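Membrane-anchored mycosin mycp1 (Mycobacterium thermoresistibile, PDB 4HVL) probably acts as a subtilisin-like serine endopeptidase of the mycobacterial cell envelope and is an essential component of the ESX-1 (type VII) secretion system. Local coordinates at residues Arg237-Trp250 with Asn269-Ala281. Sequence-based numbering, arbitrary orientation.
Sequences RGWQQVQTIVSPAW and NFSMSGPWVGAAA
Arg237 curls its bent side chain around the type I turn Gly274-Val277, holding Val277 O firmly and Gly274 O weakly. Arg237 NH2 donates to Val277 O at 3.0 Å, almost straight (171°) and on a lone pair of that oxygen, which lies in the guanidinium plane; the bond to Gly274 O is the weak one. Pro275 O sits over the guanidinium face, 3.2 Å from Arg237 CZ, an approach to the flat cation rather than a hydrogen bond. One water joins Arg237 NH1 to Val277 O, while another links Trp239 NE1 to Pro275 O. Trp239 lays its indole against the proline ring: Pro275 CB stands 12° off the normal of the five-membered ring, a CH-pi contact, and CG lies over the indole as well. Towards the far end of this indole, Trp276 presents its edge in an offset edge-to-face pair, planes at 71°. Val242 fills the angle between Pro275 and Trp276, Val242 CG2 tightly set 3.5 Å from Pro275 CD. On strand 244-247, which pairs antiparallel with 183-186, Thr244 turns its hydroxyl to Thr223 O, leaving the methyl CG2 for Met272 CE. Thr244 O meets the Trp276 edge in plane. Met272 CE also packs on Val246 CG2 at 3.6 Å, brought there by a chain bent at chi2 and chi3. Beyond the cis peptide bond before Pro248, Ala249 CB touches Trp276 CD1, and Trp250 CB rests 3.9 Å from the centroid of the Trp276 six-membered ring. That covers one face; Gly274 CA and Pro275 CD of its own turn, which leads into edge strand 277-282 of the subtilisin-fold parallel sheet, cover the other. Apolar side chains, with the carbonyls of Thr244 and Ala249, hold the indole; buried Val246 N, oblique to it and without a partner, is probably an energetic cost that this packing offsets.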
loop_
_atom_site.group_PDB
_atom_site.type_symbol
_atom_site.label_atom_id
_atom_site.label_comp_id
_atom_site.label_asym_id
_atom_site.label_seq_id
_atom_site.Cartn_x
_atom_site.Cartn_y
_atom_site.Cartn_z
ATOM N N ARG A 237 -15.687 15.978 -5.866
ATOM C CA ARG A 237 -14.406 15.469 -5.362
ATOM C C ARG A 237 -13.209 16.430 -5.577
ATOM O O ARG A 237 -12.108 16.143 -5.147
ATOM C CB ARG A 237 -14.108 14.103 -5.989
ATOM C CG ARG A 237 -15.181 13.039 -5.726
ATOM C CD ARG A 237 -15.367 12.757 -4.234
ATOM N NE ARG A 237 -14.116 12.405 -3.555
ATOM C CZ ARG A 237 -13.669 11.158 -3.371
ATOM N NH1 ARG A 237 -14.365 10.133 -3.831
ATOM N NH2 ARG A 237 -12.509 10.932 -2.743
ATOM N N GLY A 238 -13.430 17.585 -6.197
ATOM C CA GLY A 238 -12.375 18.606 -6.278
ATOM C C GLY A 238 -11.150 18.234 -7.098
ATOM O O GLY A 238 -10.035 18.564 -6.706
ATOM N N TRP A 239 -11.358 17.555 -8.231
ATOM C CA TRP A 239 -10.289 17.322 -9.211
ATOM C C TRP A 239 -9.589 18.620 -9.641
ATOM O O TRP A 239 -8.389 18.611 -9.856
ATOM C CB TRP A 239 -10.800 16.602 -10.478
ATOM C CG TRP A 239 -10.907 15.116 -10.306
ATOM C CD1 TRP A 239 -12.005 14.410 -9.919
ATOM C CD2 TRP A 239 -9.854 14.149 -10.494
ATOM N NE1 TRP A 239 -11.704 13.055 -9.859
ATOM C CE2 TRP A 239 -10.390 12.874 -10.191
ATOM C CE3 TRP A 239 -8.520 14.238 -10.864
ATOM C CZ2 TRP A 239 -9.632 11.697 -10.301
ATOM C CZ3 TRP A 239 -7.776 13.075 -10.965
ATOM C CH2 TRP A 239 -8.332 11.830 -10.681
ATOM N N GLN A 240 -10.339 19.708 -9.756
ATOM C CA GLN A 240 -9.781 20.996 -10.181
ATOM C C GLN A 240 -9.010 21.746 -9.092
ATOM O O GLN A 240 -8.381 22.728 -9.388
ATOM C CB GLN A 240 -10.879 21.897 -10.756
ATOM C CG GLN A 240 -11.661 21.269 -11.906
ATOM C CD GLN A 240 -10.762 20.513 -12.868
ATOM O OE1 GLN A 240 -9.727 21.018 -13.307
ATOM N NE2 GLN A 240 -11.120 19.274 -13.149
ATOM N N GLN A 241 -9.049 21.261 -7.857
ATOM C CA GLN A 241 -8.298 21.840 -6.731
ATOM C C GLN A 241 -7.000 21.077 -6.487
ATOM O O GLN A 241 -6.204 21.462 -5.651
ATOM C CB GLN A 241 -9.159 21.795 -5.462
ATOM C CG GLN A 241 -10.562 22.359 -5.650
ATOM C CD GLN A 241 -10.511 23.798 -6.092
ATOM O OE1 GLN A 241 -9.660 24.557 -5.634
ATOM N NE2 GLN A 241 -11.432 24.192 -6.974
ATOM N N VAL A 242 -6.788 19.993 -7.217
ATOM C CA VAL A 242 -5.594 19.163 -7.023
ATOM C C VAL A 242 -4.337 19.903 -7.465
ATOM O O VAL A 242 -4.329 20.532 -8.534
ATOM C CB VAL A 242 -5.701 17.852 -7.822
ATOM C CG1 VAL A 242 -4.348 17.139 -7.903
ATOM C CG2 VAL A 242 -6.777 16.970 -7.224
ATOM N N GLN A 243 -3.289 19.816 -6.646
ATOM C CA GLN A 243 -1.943 20.290 -7.014
ATOM C C GLN A 243 -0.916 19.151 -7.124
ATOM O O GLN A 243 0.051 19.259 -7.890
ATOM C CB GLN A 243 -1.441 21.285 -5.971
ATOM C CG GLN A 243 -2.410 22.427 -5.719
ATOM C CD GLN A 243 -2.016 23.286 -4.529
ATOM O OE1 GLN A 243 -1.233 22.864 -3.654
ATOM N NE2 GLN A 243 -2.565 24.497 -4.480
ATOM N N THR A 244 -1.105 18.099 -6.323
ATOM C CA THR A 244 -0.178 16.981 -6.249
ATOM C C THR A 244 -0.849 15.680 -6.718
ATOM O O THR A 244 -1.829 15.234 -6.138
ATOM C CB THR A 244 0.357 16.822 -4.813
ATOM O OG1 THR A 244 0.997 18.032 -4.416
ATOM C CG2 THR A 244 1.368 15.685 -4.703
ATOM N N ILE A 245 -0.339 15.117 -7.807
ATOM C CA ILE A 245 -0.735 13.796 -8.262
ATOM C C ILE A 245 -0.008 12.771 -7.384
ATOM O O ILE A 245 1.197 12.914 -7.134
ATOM C CB ILE A 245 -0.347 13.582 -9.746
ATOM C CG1 ILE A 245 -1.055 14.610 -10.646
ATOM C CG2 ILE A 245 -0.611 12.147 -10.206
ATOM C CD1 ILE A 245 -2.564 14.645 -10.471
ATOM N N VAL A 246 -0.747 11.787 -6.881
ATOM C CA VAL A 246 -0.178 10.604 -6.220
ATOM C C VAL A 246 -0.489 9.387 -7.091
ATOM O O VAL A 246 -1.666 9.128 -7.428
ATOM C CB VAL A 246 -0.771 10.399 -4.804
ATOM C CG1 VAL A 246 -0.077 9.242 -4.096
ATOM C CG2 VAL A 246 -0.636 11.679 -3.974
ATOM N N SER A 247 0.548 8.651 -7.473
ATOM C CA SER A 247 0.387 7.486 -8.360
ATOM C C SER A 247 0.965 6.235 -7.700
ATOM O O SER A 247 2.037 6.295 -7.121
ATOM C CB SER A 247 1.106 7.705 -9.697
ATOM O OG SER A 247 0.848 6.646 -10.620
ATOM N N PRO A 248 0.288 5.087 -7.848
ATOM C CA PRO A 248 -0.878 4.810 -8.699
ATOM C C PRO A 248 -2.222 5.106 -8.007
ATOM O O PRO A 248 -3.283 4.739 -8.520
ATOM C CB PRO A 248 -0.737 3.321 -8.973
ATOM C CG PRO A 248 -0.184 2.805 -7.687
ATOM C CD PRO A 248 0.795 3.852 -7.225
ATOM N N ALA A 249 -2.169 5.782 -6.858
ATOM C CA ALA A 249 -3.397 6.139 -6.099
ATOM C C ALA A 249 -4.511 6.718 -6.974
ATOM O O ALA A 249 -5.701 6.435 -6.741
ATOM C CB ALA A 249 -3.056 7.132 -4.987
ATOM N N TRP A 250 -4.110 7.548 -7.944
ATOM C CA TRP A 250 -5.023 8.293 -8.784
ATOM C C TRP A 250 -5.713 7.514 -9.869
ATOM O O TRP A 250 -6.527 8.086 -10.574
ATOM C CB TRP A 250 -4.339 9.541 -9.370
ATOM C CG TRP A 250 -3.412 9.365 -10.559
ATOM C CD1 TRP A 250 -2.523 8.351 -10.777
ATOM C CD2 TRP A 250 -3.271 10.256 -11.669
ATOM N NE1 TRP A 250 -1.854 8.548 -11.942
ATOM C CE2 TRP A 250 -2.289 9.705 -12.520
ATOM C CE3 TRP A 250 -3.901 11.452 -12.040
ATOM C CZ2 TRP A 250 -1.905 10.311 -13.724
ATOM C CZ3 TRP A 250 -3.525 12.068 -13.235
ATOM C CH2 TRP A 250 -2.529 11.501 -14.065
ATOM N N ASN A 269 -2.938 13.201 10.007
ATOM C CA ASN A 269 -2.514 14.472 9.400
ATOM C C ASN A 269 -1.445 14.375 8.328
ATOM O O ASN A 269 -1.215 15.322 7.592
ATOM C CB ASN A 269 -2.100 15.504 10.461
ATOM C CG ASN A 269 -0.913 15.068 11.307
ATOM O OD1 ASN A 269 -0.294 14.024 11.090
ATOM N ND2 ASN A 269 -0.602 15.877 12.305
ATOM N N PHE A 270 -0.810 13.222 8.209
ATOM C CA PHE A 270 0.126 12.999 7.126
ATOM C C PHE A 270 -0.530 12.331 5.903
ATOM O O PHE A 270 0.122 12.139 4.881
ATOM C CB PHE A 270 1.291 12.147 7.624
ATOM C CG PHE A 270 0.864 10.873 8.274
ATOM C CD1 PHE A 270 0.468 9.780 7.503
ATOM C CD2 PHE A 270 0.844 10.760 9.666
ATOM C CE1 PHE A 270 0.081 8.593 8.108
ATOM C CE2 PHE A 270 0.444 9.580 10.271
ATOM C CZ PHE A 270 0.056 8.500 9.492
ATOM N N SER A 271 -1.802 11.965 5.994
ATOM C CA SER A 271 -2.430 11.180 4.923
ATOM C C SER A 271 -2.731 12.109 3.745
ATOM O O SER A 271 -3.375 13.134 3.913
ATOM C CB SER A 271 -3.709 10.508 5.424
ATOM O OG SER A 271 -4.155 9.491 4.548
ATOM N N MET A 272 -2.235 11.754 2.568
ATOM C CA MET A 272 -2.435 12.549 1.353
ATOM C C MET A 272 -3.878 12.437 0.861
ATOM O O MET A 272 -4.357 11.348 0.526
ATOM C CB MET A 272 -1.479 12.078 0.240
ATOM C CG MET A 272 -0.076 12.672 0.329
ATOM S SD MET A 272 0.004 14.461 0.006
ATOM C CE MET A 272 -0.652 14.490 -1.650
ATOM N N SER A 273 -4.564 13.575 0.804
ATOM C CA SER A 273 -5.944 13.616 0.365
ATOM C C SER A 273 -5.998 13.768 -1.136
ATOM O O SER A 273 -5.097 14.365 -1.754
ATOM C CB SER A 273 -6.690 14.815 1.005
ATOM O OG SER A 273 -6.277 16.048 0.423
ATOM N N GLY A 274 -7.089 13.284 -1.718
ATOM C CA GLY A 274 -7.405 13.606 -3.092
ATOM C C GLY A 274 -8.731 13.052 -3.582
ATOM O O GLY A 274 -9.380 12.256 -2.877
ATOM N N PRO A 275 -9.114 13.427 -4.817
ATOM C CA PRO A 275 -10.381 12.955 -5.371
ATOM C C PRO A 275 -10.463 11.433 -5.562
ATOM O O PRO A 275 -11.551 10.916 -5.795
ATOM C CB PRO A 275 -10.484 13.690 -6.717
ATOM C CG PRO A 275 -9.090 14.018 -7.100
ATOM C CD PRO A 275 -8.320 14.189 -5.804
ATOM N N TRP A 276 -9.329 10.740 -5.405
ATOM C CA TRP A 276 -9.198 9.307 -5.711
ATOM C C TRP A 276 -9.213 8.407 -4.475
ATOM O O TRP A 276 -9.263 7.197 -4.597
ATOM C CB TRP A 276 -7.893 9.064 -6.502
ATOM C CG TRP A 276 -6.735 9.831 -5.891
ATOM C CD1 TRP A 276 -6.128 9.572 -4.701
ATOM C CD2 TRP A 276 -6.124 11.024 -6.401
ATOM N NE1 TRP A 276 -5.169 10.494 -4.445
ATOM C CE2 TRP A 276 -5.126 11.398 -5.477
ATOM C CE3 TRP A 276 -6.296 11.777 -7.558
ATOM C CZ2 TRP A 276 -4.307 12.508 -5.659
ATOM C CZ3 TRP A 276 -5.473 12.882 -7.762
ATOM C CH2 TRP A 276 -4.479 13.238 -6.805
ATOM N N VAL A 277 -9.176 8.984 -3.280
ATOM C CA VAL A 277 -9.167 8.176 -2.050
ATOM C C VAL A 277 -10.552 7.505 -1.899
ATOM O O VAL A 277 -11.571 8.175 -2.041
ATOM C CB VAL A 277 -8.833 9.048 -0.814
ATOM C CG1 VAL A 277 -8.871 8.223 0.473
ATOM C CG2 VAL A 277 -7.488 9.716 -0.983
ATOM N N GLY A 278 -10.570 6.196 -1.638
ATOM C CA GLY A 278 -11.803 5.389 -1.575
ATOM C C GLY A 278 -12.181 4.864 -0.193
ATOM O O GLY A 278 -13.342 4.566 0.075
ATOM N N ALA A 279 -11.204 4.767 0.704
ATOM C CA ALA A 279 -11.414 4.166 1.997
ATOM C C ALA A 279 -10.265 4.530 2.931
ATOM O O ALA A 279 -9.285 5.180 2.517
ATOM C CB ALA A 279 -11.499 2.661 1.849
ATOM N N ALA A 280 -10.396 4.116 4.186
ATOM C CA ALA A 280 -9.340 4.317 5.159
ATOM C C ALA A 280 -9.220 3.171 6.147
ATOM O O ALA A 280 -10.108 2.319 6.259
ATOM C CB ALA A 280 -9.553 5.628 5.904
ATOM N N ALA A 281 -8.091 3.165 6.854
ATOM C CA ALA A 281 -7.785 2.141 7.819
ATOM C C ALA A 281 -6.658 2.619 8.776
ATOM O O ALA A 281 -6.057 3.669 8.547
ATOM C CB ALA A 281 -7.407 0.862 7.084
HETATM O O HOH W 1 -13.462 7.388 -4.327
HETATM O O HOH W 2 -12.945 10.832 -8.223
#